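Local coordinates for protein delta-1-pyrroline-5-carboxylate dehydrogenase, mitochondrial (Mus musculus, PDB 4E3X) that probably catalyses the irreversible NAD+-dependent oxidation of L-glutamate gamma-semialdehyde to L-glutamate, the second step of proline degradation in mitochondria, at residues 499-505 against 518-524; 319-324 against 478-484; 112-116 against 254-258; 66-70 against 246-250. All blocks are in the same frame, centred on the assembly; numbering follows the deposited sequence.

Interaction 1: 499-505 against 518-524; sequences NAAGNFY and QPFGGAR. With PRO (proline), chain K.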
loop_
_atom_site.group_PDB
_atom_site.type_symbol
_atom_site.label_atom_id
_atom_site.label_comp_id
_atom_site.label_asym_id
_atom_site.label_seq_id
_atom_site.Cartn_x
_atom_site.Cartn_y
_atom_site.Cartn_z
ATOM N N ASN B 499 0.568 -8.894 17.881
ATOM C CA ASN B 499 1.207 -7.719 17.285
ATOM C C ASN B 499 2.637 -7.459 17.744
ATOM O O ASN B 499 3.230 -6.425 17.418
ATOM C CB ASN B 499 0.327 -6.479 17.425
ATOM C CG ASN B 499 -0.676 -6.380 16.305
ATOM O OD1 ASN B 499 -1.876 -6.503 16.519
ATOM N ND2 ASN B 499 -0.180 -6.195 15.089
ATOM N N ALA B 500 3.200 -8.410 18.486
ATOM C CA ALA B 500 4.591 -8.308 18.913
ATOM C C ALA B 500 5.577 -8.807 17.859
ATOM O O ALA B 500 6.771 -8.513 17.947
ATOM C CB ALA B 500 4.799 -9.051 20.228
ATOM N N ALA B 501 5.083 -9.560 16.873
ATOM C CA ALA B 501 5.942 -10.126 15.833
ATOM C C ALA B 501 5.154 -10.350 14.550
ATOM O O ALA B 501 4.110 -10.997 14.568
ATOM C CB ALA B 501 6.553 -11.442 16.306
ATOM N N GLY B 502 5.656 -9.812 13.441
ATOM C CA GLY B 502 5.083 -10.064 12.129
ATOM C C GLY B 502 5.524 -11.406 11.568
ATOM O O GLY B 502 4.872 -11.958 10.683
ATOM N N ASN B 503 6.659 -11.897 12.059
ATOM C CA ASN B 503 7.104 -13.259 11.794
ATOM C C ASN B 503 7.228 -13.952 13.137
ATOM O O ASN B 503 8.124 -13.647 13.933
ATOM C CB ASN B 503 8.434 -13.275 11.045
ATOM C CG ASN B 503 8.257 -13.007 9.583
ATOM O OD1 ASN B 503 8.071 -11.867 9.177
ATOM N ND2 ASN B 503 8.300 -14.058 8.777
ATOM N N PHE B 504 6.281 -14.846 13.398
ATOM C CA PHE B 504 6.127 -15.470 14.704
ATOM C C PHE B 504 6.393 -16.958 14.571
ATOM O O PHE B 504 5.921 -17.604 13.637
ATOM C CB PHE B 504 4.707 -15.202 15.217
ATOM C CG PHE B 504 4.444 -15.699 16.609
ATOM C CD1 PHE B 504 5.109 -15.161 17.702
ATOM C CD2 PHE B 504 3.494 -16.676 16.829
ATOM C CE1 PHE B 504 4.846 -15.616 18.992
ATOM C CE2 PHE B 504 3.227 -17.131 18.114
ATOM C CZ PHE B 504 3.904 -16.605 19.192
ATOM N N TYR B 505 7.163 -17.491 15.507
ATOM C CA TYR B 505 7.662 -18.848 15.398
ATOM C C TYR B 505 7.275 -19.662 16.614
ATOM O O TYR B 505 7.413 -19.209 17.748
ATOM C CB TYR B 505 9.186 -18.818 15.252
ATOM C CG TYR B 505 9.622 -18.151 13.967
ATOM C CD1 TYR B 505 9.916 -16.788 13.923
ATOM C CD2 TYR B 505 9.723 -18.883 12.786
ATOM C CE1 TYR B 505 10.317 -16.179 12.730
ATOM C CE2 TYR B 505 10.119 -18.289 11.600
ATOM C CZ TYR B 505 10.404 -16.939 11.569
ATOM O OH TYR B 505 10.795 -16.373 10.367
ATOM N N GLN B 518 7.761 -18.098 4.633
ATOM C CA GLN B 518 7.516 -17.084 5.654
ATOM C C GLN B 518 7.794 -15.691 5.097
ATOM O O GLN B 518 8.883 -15.145 5.299
ATOM C CB GLN B 518 8.385 -17.319 6.894
ATOM C CG GLN B 518 8.208 -18.675 7.533
ATOM C CD GLN B 518 9.167 -19.700 6.990
ATOM O OE1 GLN B 518 10.260 -19.368 6.525
ATOM N NE2 GLN B 518 8.770 -20.960 7.051
ATOM N N PRO B 519 6.811 -15.116 4.384
ATOM C CA PRO B 519 6.932 -13.722 3.945
ATOM C C PRO B 519 7.350 -12.855 5.130
ATOM O O PRO B 519 6.846 -13.041 6.249
ATOM C CB PRO B 519 5.514 -13.392 3.476
ATOM C CG PRO B 519 5.007 -14.715 2.974
ATOM C CD PRO B 519 5.526 -15.711 3.971
ATOM N N PHE B 520 8.274 -11.928 4.903
ATOM C CA PHE B 520 8.978 -11.311 6.017
ATOM C C PHE B 520 8.589 -9.864 6.255
ATOM O O PHE B 520 8.498 -9.066 5.320
ATOM C CB PHE B 520 10.486 -11.383 5.781
ATOM C CG PHE B 520 11.298 -10.888 6.947
ATOM C CD1 PHE B 520 11.837 -9.611 6.947
ATOM C CD2 PHE B 520 11.487 -11.694 8.060
ATOM C CE1 PHE B 520 12.576 -9.159 8.028
ATOM C CE2 PHE B 520 12.219 -11.244 9.144
ATOM C CZ PHE B 520 12.761 -9.968 9.130
ATOM N N GLY B 521 8.396 -9.517 7.520
ATOM C CA GLY B 521 8.181 -8.125 7.870
ATOM C C GLY B 521 7.298 -7.983 9.085
ATOM O O GLY B 521 6.613 -8.929 9.477
ATOM N N GLY B 522 7.320 -6.805 9.691
ATOM C CA GLY B 522 6.475 -6.529 10.831
ATOM C C GLY B 522 6.177 -5.052 10.964
ATOM O O GLY B 522 6.785 -4.219 10.282
ATOM N N ALA B 523 5.244 -4.732 11.860
ATOM C CA ALA B 523 4.781 -3.361 12.027
ATOM C C ALA B 523 5.384 -2.733 13.288
ATOM O O ALA B 523 6.555 -2.976 13.600
ATOM C CB ALA B 523 3.252 -3.295 12.018
ATOM N N ARG B 524 4.600 -1.937 14.009
ATOM C CA ARG B 524 5.157 -1.073 15.051
ATOM C C ARG B 524 6.327 -0.285 14.448
ATOM O O ARG B 524 6.196 0.212 13.329
ATOM C CB ARG B 524 5.488 -1.849 16.333
ATOM C CG ARG B 524 4.201 -2.423 16.944
ATOM C CD ARG B 524 4.423 -3.200 18.221
ATOM N NE ARG B 524 3.134 -3.612 18.775
ATOM C CZ ARG B 524 2.994 -4.455 19.790
ATOM N NH1 ARG B 524 1.782 -4.781 20.218
ATOM N NH2 ARG B 524 4.067 -4.974 20.379
HETATM N N PRO K . 14.906 -12.396 6.251
HETATM C CA PRO K . 16.006 -12.579 7.199
HETATM C C PRO K . 15.637 -13.507 8.351
HETATM O O PRO K . 14.474 -13.874 8.550
HETATM C CB PRO K . 16.246 -11.160 7.711
HETATM C CG PRO K . 15.947 -10.312 6.525
HETATM C CD PRO K . 14.811 -10.999 5.790
HETATM O OXT PRO K . 16.515 -13.918 9.113
#

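Interaction 2: 319-324 against 478-484; sequences NFHFVH and LTGAVFA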
loop_
_atom_site.group_PDB
_atom_site.type_symbol
_atom_site.label_atom_id
_atom_site.label_comp_id
_atom_site.label_asym_id
_atom_site.label_seq_id
_atom_site.Cartn_x
_atom_site.Cartn_y
_atom_site.Cartn_z
ATOM N N ASN B 319 14.146 -8.498 18.842
ATOM C CA ASN B 319 13.356 -9.717 18.761
ATOM C C ASN B 319 13.525 -10.652 19.940
ATOM O O ASN B 319 14.598 -10.713 20.542
ATOM C CB ASN B 319 13.681 -10.428 17.458
ATOM C CG ASN B 319 13.706 -9.466 16.293
ATOM O OD1 ASN B 319 12.679 -8.879 15.940
ATOM N ND2 ASN B 319 14.883 -9.258 15.716
ATOM N N PHE B 320 12.469 -11.400 20.243
ATOM C CA PHE B 320 12.433 -12.236 21.443
ATOM C C PHE B 320 12.375 -13.734 21.171
ATOM O O PHE B 320 11.843 -14.172 20.152
ATOM C CB PHE B 320 11.229 -11.856 22.324
ATOM C CG PHE B 320 9.891 -12.079 21.661
ATOM C CD1 PHE B 320 9.247 -13.309 21.745
ATOM C CD2 PHE B 320 9.273 -11.055 20.954
ATOM C CE1 PHE B 320 8.010 -13.516 21.135
ATOM C CE2 PHE B 320 8.041 -11.255 20.346
ATOM C CZ PHE B 320 7.411 -12.486 20.434
ATOM N N HIS B 321 12.941 -14.503 22.102
ATOM C CA HIS B 321 12.596 -15.911 22.273
ATOM C C HIS B 321 11.962 -16.027 23.656
ATOM O O HIS B 321 12.612 -15.732 24.662
ATOM C CB HIS B 321 13.829 -16.830 22.197
ATOM C CG HIS B 321 14.304 -17.121 20.800
ATOM N ND1 HIS B 321 15.298 -18.039 20.533
ATOM C CD2 HIS B 321 13.943 -16.605 19.598
ATOM C CE1 HIS B 321 15.519 -18.087 19.230
ATOM N NE2 HIS B 321 14.705 -17.229 18.637
ATOM N N PHE B 322 10.699 -16.440 23.704
ATOM C CA PHE B 322 9.996 -16.633 24.967
ATOM C C PHE B 322 9.893 -18.125 25.247
ATOM O O PHE B 322 9.370 -18.879 24.436
ATOM C CB PHE B 322 8.593 -16.008 24.941
ATOM C CG PHE B 322 7.819 -16.253 26.207
ATOM C CD1 PHE B 322 7.935 -15.390 27.286
ATOM C CD2 PHE B 322 7.011 -17.376 26.336
ATOM C CE1 PHE B 322 7.238 -15.628 28.469
ATOM C CE2 PHE B 322 6.320 -17.621 27.509
ATOM C CZ PHE B 322 6.431 -16.741 28.573
ATOM N N VAL B 323 10.372 -18.534 26.415
ATOM C CA VAL B 323 10.391 -19.938 26.783
ATOM C C VAL B 323 9.358 -20.202 27.873
ATOM O O VAL B 323 9.317 -19.496 28.881
ATOM C CB VAL B 323 11.785 -20.342 27.302
ATOM C CG1 VAL B 323 11.796 -21.794 27.734
ATOM C CG2 VAL B 323 12.840 -20.100 26.236
ATOM N N HIS B 324 8.505 -21.195 27.641
ATOM C CA HIS B 324 7.575 -21.681 28.649
ATOM C C HIS B 324 8.184 -22.923 29.300
ATOM O O HIS B 324 9.048 -23.583 28.715
ATOM C CB HIS B 324 6.219 -22.021 28.021
ATOM C CG HIS B 324 5.211 -22.528 29.003
ATOM N ND1 HIS B 324 4.868 -23.861 29.095
ATOM C CD2 HIS B 324 4.474 -21.885 29.941
ATOM C CE1 HIS B 324 3.969 -24.017 30.050
ATOM N NE2 HIS B 324 3.710 -22.834 30.577
ATOM N N LEU B 478 8.947 -7.103 14.919
ATOM C CA LEU B 478 9.466 -7.837 13.766
ATOM C C LEU B 478 9.386 -9.351 13.943
ATOM O O LEU B 478 8.475 -9.976 13.403
ATOM C CB LEU B 478 10.870 -7.354 13.388
ATOM C CG LEU B 478 11.365 -7.769 12.000
ATOM C CD1 LEU B 478 10.260 -7.689 10.954
ATOM C CD2 LEU B 478 12.548 -6.916 11.579
ATOM N N THR B 479 10.310 -9.951 14.690
ATOM C CA THR B 479 10.241 -11.399 14.867
ATOM C C THR B 479 10.192 -11.829 16.325
ATOM O O THR B 479 10.540 -11.081 17.236
ATOM C CB THR B 479 11.411 -12.148 14.194
ATOM O OG1 THR B 479 12.601 -11.945 14.963
ATOM C CG2 THR B 479 11.629 -11.690 12.753
ATOM N N GLY B 480 9.759 -13.063 16.533
ATOM C CA GLY B 480 9.718 -13.607 17.873
ATOM C C GLY B 480 9.338 -15.067 17.860
ATOM O O GLY B 480 8.691 -15.543 16.926
ATOM N N ALA B 481 9.732 -15.774 18.910
ATOM C CA ALA B 481 9.461 -17.192 19.014
ATOM C C ALA B 481 8.922 -17.515 20.387
ATOM O O ALA B 481 9.297 -16.880 21.379
ATOM C CB ALA B 481 10.722 -17.994 18.774
ATOM N N VAL B 482 8.049 -18.513 20.425
ATOM C CA VAL B 482 7.630 -19.137 21.671
ATOM C C VAL B 482 8.023 -20.611 21.631
ATOM O O VAL B 482 7.740 -21.323 20.656
ATOM C CB VAL B 482 6.111 -19.008 21.892
ATOM C CG1 VAL B 482 5.642 -19.872 23.080
ATOM C CG2 VAL B 482 5.738 -17.548 22.114
ATOM N N PHE B 483 8.703 -21.054 22.684
ATOM C CA PHE B 483 9.050 -22.456 22.844
ATOM C C PHE B 483 8.174 -23.051 23.942
ATOM O O PHE B 483 8.244 -22.638 25.103
ATOM C CB PHE B 483 10.537 -22.607 23.186
ATOM C CG PHE B 483 11.463 -22.309 22.028
ATOM C CD1 PHE B 483 11.828 -21.003 21.739
ATOM C CD2 PHE B 483 11.972 -23.332 21.235
ATOM C CE1 PHE B 483 12.672 -20.723 20.686
ATOM C CE2 PHE B 483 12.820 -23.052 20.176
ATOM C CZ PHE B 483 13.168 -21.744 19.905
ATOM N N ALA B 484 7.332 -24.008 23.565
ATOM C CA ALA B 484 6.363 -24.593 24.490
ATOM C C ALA B 484 5.752 -25.842 23.858
ATOM O O ALA B 484 5.576 -25.889 22.642
ATOM C CB ALA B 484 5.271 -23.581 24.813
HETATM O O HOH W 1 11.155 -6.840 16.997
#

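Interaction 3: 112-116 against 254-258; sequences ARKEW and LPPNI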
loop_
_atom_site.group_PDB
_atom_site.type_symbol
_atom_site.label_atom_id
_atom_site.label_comp_id
_atom_site.label_asym_id
_atom_site.label_seq_id
_atom_site.Cartn_x
_atom_site.Cartn_y
_atom_site.Cartn_z
ATOM N N ALA B 112 13.785 6.014 -20.394
ATOM C CA ALA B 112 13.732 4.594 -20.732
ATOM C C ALA B 112 12.468 3.913 -20.210
ATOM O O ALA B 112 12.155 2.785 -20.591
ATOM C CB ALA B 112 14.964 3.885 -20.183
ATOM N N ARG B 113 11.742 4.595 -19.330
ATOM C CA ARG B 113 10.675 3.946 -18.562
ATOM C C ARG B 113 9.473 3.454 -19.386
ATOM O O ARG B 113 9.001 2.336 -19.185
ATOM C CB ARG B 113 10.184 4.883 -17.455
ATOM C CG ARG B 113 9.123 4.281 -16.545
ATOM C CD ARG B 113 8.420 5.369 -15.729
ATOM N NE ARG B 113 7.619 6.234 -16.580
ATOM C CZ ARG B 113 6.419 5.916 -17.051
ATOM N NH1 ARG B 113 5.865 4.755 -16.735
ATOM N NH2 ARG B 113 5.762 6.767 -17.828
ATOM N N LYS B 114 8.963 4.289 -20.289
ATOM C CA LYS B 114 7.724 3.958 -20.991
ATOM C C LYS B 114 7.863 2.662 -21.779
ATOM O O LYS B 114 6.994 1.796 -21.719
ATOM C CB LYS B 114 7.294 5.101 -21.913
ATOM N N GLU B 115 8.976 2.524 -22.490
ATOM C CA GLU B 115 9.252 1.315 -23.258
ATOM C C GLU B 115 9.296 0.072 -22.361
ATOM O O GLU B 115 8.742 -0.972 -22.691
ATOM C CB GLU B 115 10.566 1.477 -24.036
ATOM C CG GLU B 115 11.023 0.244 -24.805
ATOM C CD GLU B 115 12.398 0.411 -25.452
ATOM O OE1 GLU B 115 13.210 1.238 -24.968
ATOM O OE2 GLU B 115 12.671 -0.296 -26.447
ATOM N N TRP B 116 9.944 0.202 -21.209
ATOM C CA TRP B 116 10.078 -0.909 -20.272
ATOM C C TRP B 116 8.720 -1.273 -19.658
ATOM O O TRP B 116 8.368 -2.452 -19.548
ATOM C CB TRP B 116 11.099 -0.526 -19.195
ATOM C CG TRP B 116 11.290 -1.521 -18.092
ATOM C CD1 TRP B 116 10.953 -1.350 -16.775
ATOM C CD2 TRP B 116 11.884 -2.824 -18.189
ATOM N NE1 TRP B 116 11.298 -2.469 -16.049
ATOM C CE2 TRP B 116 11.865 -3.387 -16.893
ATOM C CE3 TRP B 116 12.427 -3.572 -19.244
ATOM C CZ2 TRP B 116 12.371 -4.657 -16.621
ATOM C CZ3 TRP B 116 12.926 -4.838 -18.971
ATOM C CH2 TRP B 116 12.894 -5.367 -17.667
ATOM N N LEU B 254 18.666 -7.320 -18.579
ATOM C CA LEU B 254 18.062 -6.070 -18.124
ATOM C C LEU B 254 18.567 -4.929 -19.011
ATOM O O LEU B 254 19.773 -4.730 -19.129
ATOM C CB LEU B 254 18.420 -5.799 -16.661
ATOM C CG LEU B 254 17.667 -4.612 -16.055
ATOM C CD1 LEU B 254 16.221 -4.987 -15.790
ATOM C CD2 LEU B 254 18.337 -4.171 -14.776
ATOM N N PRO B 255 17.650 -4.186 -19.653
ATOM C CA PRO B 255 18.086 -3.122 -20.564
ATOM C C PRO B 255 18.771 -1.974 -19.824
ATOM O O PRO B 255 18.613 -1.838 -18.606
ATOM C CB PRO B 255 16.768 -2.633 -21.184
ATOM C CG PRO B 255 15.822 -3.767 -21.023
ATOM C CD PRO B 255 16.192 -4.384 -19.704
ATOM N N PRO B 256 19.539 -1.152 -20.550
ATOM C CA PRO B 256 20.138 0.022 -19.905
ATOM C C PRO B 256 19.093 0.995 -19.360
ATOM O O PRO B 256 17.978 1.093 -19.890
ATOM C CB PRO B 256 20.950 0.677 -21.036
ATOM C CG PRO B 256 20.355 0.146 -22.292
ATOM C CD PRO B 256 19.890 -1.242 -21.979
ATOM N N ASN B 257 19.474 1.695 -18.295
ATOM C CA ASN B 257 18.663 2.752 -17.685
ATOM C C ASN B 257 17.431 2.274 -16.930
ATOM O O ASN B 257 16.597 3.088 -16.528
ATOM C CB ASN B 257 18.293 3.824 -18.704
ATOM C CG ASN B 257 19.518 4.507 -19.266
ATOM O OD1 ASN B 257 20.311 5.103 -18.525
ATOM N ND2 ASN B 257 19.713 4.391 -20.578
ATOM N N ILE B 258 17.309 0.964 -16.734
ATOM C CA ILE B 258 16.224 0.437 -15.912
ATOM C C ILE B 258 16.614 0.389 -14.424
ATOM O O ILE B 258 15.825 0.772 -13.552
ATOM C CB ILE B 258 15.747 -0.935 -16.409
ATOM C CG1 ILE B 258 15.388 -0.862 -17.907
ATOM C CG2 ILE B 258 14.572 -1.452 -15.563
ATOM C CD1 ILE B 258 14.472 0.320 -18.308
#

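Interaction 4: 66-70 against 246-250; sequences CVVGD and YRILR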
loop_
_atom_site.group_PDB
_atom_site.type_symbol
_atom_site.label_atom_id
_atom_site.label_comp_id
_atom_site.label_asym_id
_atom_site.label_seq_id
_atom_site.Cartn_x
_atom_site.Cartn_y
_atom_site.Cartn_z
ATOM N N CYS B 66 30.112 3.865 -10.716
ATOM C CA CYS B 66 28.679 4.058 -10.866
ATOM C C CYS B 66 28.324 3.644 -12.295
ATOM O O CYS B 66 29.153 3.764 -13.211
ATOM C CB CYS B 66 28.302 5.516 -10.646
ATOM S SG CYS B 66 28.519 6.089 -8.955
ATOM N N VAL B 67 27.113 3.140 -12.497
ATOM C CA VAL B 67 26.681 2.767 -13.840
ATOM C C VAL B 67 25.366 3.463 -14.155
ATOM O O VAL B 67 24.355 3.253 -13.481
ATOM C CB VAL B 67 26.527 1.236 -14.032
ATOM C CG1 VAL B 67 26.147 0.929 -15.480
ATOM C CG2 VAL B 67 27.813 0.513 -13.659
ATOM N N VAL B 68 25.402 4.312 -15.179
ATOM C CA VAL B 68 24.213 5.004 -15.664
ATOM C C VAL B 68 24.037 4.593 -17.123
ATOM O O VAL B 68 24.920 4.825 -17.953
ATOM C CB VAL B 68 24.360 6.528 -15.521
ATOM C CG1 VAL B 68 23.175 7.248 -16.146
ATOM C CG2 VAL B 68 24.509 6.892 -14.049
ATOM N N GLY B 69 22.921 3.936 -17.428
ATOM C CA GLY B 69 22.772 3.304 -18.728
ATOM C C GLY B 69 23.806 2.198 -18.845
ATOM O O GLY B 69 23.826 1.261 -18.037
ATOM N N ASP B 70 24.686 2.317 -19.836
ATOM C CA ASP B 70 25.807 1.393 -19.969
ATOM C C ASP B 70 27.127 2.088 -19.673
ATOM O O ASP B 70 28.196 1.501 -19.833
ATOM C CB ASP B 70 25.835 0.754 -21.360
ATOM C CG ASP B 70 24.708 -0.232 -21.557
ATOM O OD1 ASP B 70 24.372 -0.928 -20.578
ATOM O OD2 ASP B 70 24.151 -0.306 -22.673
ATOM N N TYR B 246 24.292 -6.778 -9.696
ATOM C CA TYR B 246 23.949 -5.819 -10.743
ATOM C C TYR B 246 24.433 -6.319 -12.107
ATOM O O TYR B 246 23.674 -6.339 -13.076
ATOM C CB TYR B 246 24.522 -4.430 -10.444
ATOM C CG TYR B 246 24.155 -3.448 -11.528
ATOM C CD1 TYR B 246 22.866 -2.938 -11.608
ATOM C CD2 TYR B 246 25.081 -3.055 -12.493
ATOM C CE1 TYR B 246 22.503 -2.064 -12.619
ATOM C CE2 TYR B 246 24.723 -2.178 -13.509
ATOM C CZ TYR B 246 23.430 -1.684 -13.558
ATOM O OH TYR B 246 23.059 -0.813 -14.566
ATOM N N ARG B 247 25.690 -6.740 -12.181
ATOM C CA ARG B 247 26.255 -7.215 -13.441
ATOM C C ARG B 247 25.503 -8.434 -13.966
ATOM O O ARG B 247 25.256 -8.548 -15.167
ATOM C CB ARG B 247 27.738 -7.550 -13.277
ATOM N N ILE B 248 25.132 -9.341 -13.069
ATOM C CA ILE B 248 24.372 -10.517 -13.463
ATOM C C ILE B 248 23.022 -10.108 -14.070
ATOM O O ILE B 248 22.615 -10.639 -15.102
ATOM C CB ILE B 248 24.218 -11.506 -12.285
ATOM C CG1 ILE B 248 25.562 -12.198 -12.022
ATOM C CG2 ILE B 248 23.152 -12.552 -12.589
ATOM C CD1 ILE B 248 25.664 -12.901 -10.685
ATOM N N LEU B 249 22.351 -9.133 -13.464
ATOM C CA LEU B 249 21.077 -8.666 -14.005
ATOM C C LEU B 249 21.238 -8.109 -15.418
ATOM O O LEU B 249 20.426 -8.387 -16.300
ATOM C CB LEU B 249 20.446 -7.616 -13.093
ATOM C CG LEU B 249 19.775 -8.155 -11.830
ATOM C CD1 LEU B 249 19.419 -7.008 -10.900
ATOM C CD2 LEU B 249 18.544 -8.976 -12.184
ATOM N N ARG B 250 22.279 -7.311 -15.627
ATOM C CA ARG B 250 22.540 -6.771 -16.957
ATOM C C ARG B 250 22.830 -7.887 -17.961
ATOM O O ARG B 250 22.306 -7.872 -19.076
ATOM C CB ARG B 250 23.662 -5.723 -16.919
ATOM C CG ARG B 250 23.396 -4.554 -15.955
ATOM C CD ARG B 250 22.080 -3.812 -16.240
ATOM N NE ARG B 250 21.953 -3.537 -17.666
ATOM C CZ ARG B 250 22.560 -2.536 -18.296
ATOM N NH1 ARG B 250 23.299 -1.663 -17.621
ATOM N NH2 ARG B 250 22.423 -2.410 -19.607
#

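Interaction 1: 499-505 against 518-524
With CG turned beside its own backbone N (chi1 -79°), N503 lowers its amide onto the loop at P519-G521, while F520, its CG beside the carbonyl carbon (chi1 -174°), swings its ring away to the bound proline. The OD1 of N503 takes the backbone N-H of G521 at 2.9 Å in a fairly straight bond, and its ND2 donates a hydrogen bond to P519 O at 3.1 Å, reaching that carbonyl from above its plane. Replacing N503 with an alanine would take away both bonds and would probably leave G521 N without this acceptor and P519 O without this donor, the loop carrying F520 less firmly placed. Next to this grip the two chains close to 4.0 Å between the CA atoms of G502 and G522; a side chain on G502 would run into G521 O. K531 bonds to the carbonyl oxygens of G502, P519 and G521. Farther along, N499 O lies over the centre of one guanidinium face of the extended R524, about 3.0 Å above its plane, while NH1 forms salt bridges with D471 and with E201 of the second subunit. The F520 ring receives CD of the ligand proline over one face, at 3.5 Å from CD1 of F520. This is the aromatic wall of the substrate pocket in an aldehyde dehydrogenase, a loop beside S513 and the nucleophile C348, here occupied by the cryoprotectant.

Interaction 2: 319-324 against 478-484
F320 lays its ring flat over the backbone of G480, a tightly packed part of the meeting between these two neighbouring parallel strands. CA of G480 sits 3.6 Å from the ring centroid, a CH-pi contact made possible because CG of F320 stands between its backbone N and carbonyl carbon (chi1 63°). A beta carbon on G480 would collide with CZ of the ring. With a serine in place of F320, G480 would probably lose its aromatic cover, and a gap would be likely to open toward V470 of helix 463-472. Bonds of the regular parallel pattern run beside it: F320 O accepts from A481 N, and F322 N gives an almost linear bond of 2.8 Å to A481 O. The strands belong to the central sheet of the catalytic domain in the aldehyde dehydrogenase fold. On the face carrying H321 and F483, the two rings meet at an oblique 57°, and CB of A481 approaches CD2 of H321 at 3.6 Å; the imidazole is fixed at both nitrogens, by T336 and S510. At the polar, active-site end N319 OD1 accepts T479 N at 2.9 Å, from above the amide plane, and a water shared with L478 N, while its ND2 reaches the carbonyls of C348 and A350. Looser is the other end: partly exposed H324 keeps its backbone bond to F483 O, but its side chain touches chiefly through CB, 3.7 Å from CB of A484, and the imidazole leads off to S326.

Interaction 3: 112-116 against 254-258
W116, I258 and A112 carry this contact, in which one side of helix 99-118 rests on the turn that leads into strand 259-261. The indole of W116 buries the most. I258 comes over one face of it: CG2 lies 3.6 Å from the centroid of the five-membered ring, 18° off the normal, a CH-pi contact, while CD1 of the same side chain reaches back to CB of W116 at 3.6 Å. Two branches of one isoleucine thus cover the pyrrole part of the indole and its root. Its outer, six-membered half is met obliquely by CD of P255, 3.4 Å from CZ3, and by CD1 of L254, 3.8 Å from CH2, both side chains crossing the indole at about a right angle. With CG anti to the nitrogen of its own residue (chi1 176°), W116 sends the ring out from the helix toward the loop. One helical turn earlier, A112 offers just a methyl group, which meets CB of N257 at 3.6 Å and CD1 of I258 more loosely. The small side chain is consistent with the close approach of the type II beta turn from P255 to I258. The polar ends look elsewhere: N257 OD1 is held by Q260, and NE1 of W116 donates a hydrogen bond to A224 O. Since the segments meet through carbon, apart from that indole nitrogen, the contact joins helix to loop by shape and apolar burial, and the buried indole N-H is satisfied from a third part of the chain.

Interaction 4: 66-70 against 246-250
R250 binds D70 through a salt bridge in which NH2 lies 2.6 Å from OD1 of the aspartate, on the syn lone pair of that oxygen. This ties helix 239-251, which packs against the parallel sheet of the Rossmann-like NAD-binding domain of aldehyde dehydrogenases, to the end of strand 62-68. NH1 adds only a weak bond to the same OD1, but a better one to G69 O at 3.0 Å, and the carboxylate and guanidinium are nearly coplanar, 14° apart. One guanidinium edge therefore grips both a charge and a backbone carbonyl at the turn. The chain of R250 bends at chi2 and chi3 to come back along its own helix, where NH1 also bonds to OH of Y246 and CG lies over one face of that ring. NE is taken by L254 O, so each guanidinium nitrogen has a partner. The hydroxyl of Y246 is also hydrogen-bonded to I259 O, of strand 259-261. D70 is exposed, whereas V67 and Y246 are buried: V67 points at the helix and meets the tyrosine obliquely, its CB 3.9 Å from CE2 of Y246 and its CG1 3.7 Å from the OH.

Interactions 1 and 2 are neighbours in one sheet, their centres 12 Å apart: Y505 N bonds to G480 O at 2.9 Å, and CD1 of L478 packs on G521 and G522. Together they border the active site, for the side chains of L478 and F520 lie about 4 and 5 Å from that of C348. Interactions 3 and 4 form a second pair, also 12 Å between centres, on the opposite side of the chain's centre. There L254 N lies 3.1 Å from L249 O, a probable hydrogen bond, and P256 rests against R250. The pairs do not touch; the centres of interactions 2 and 3 are 45 Å apart.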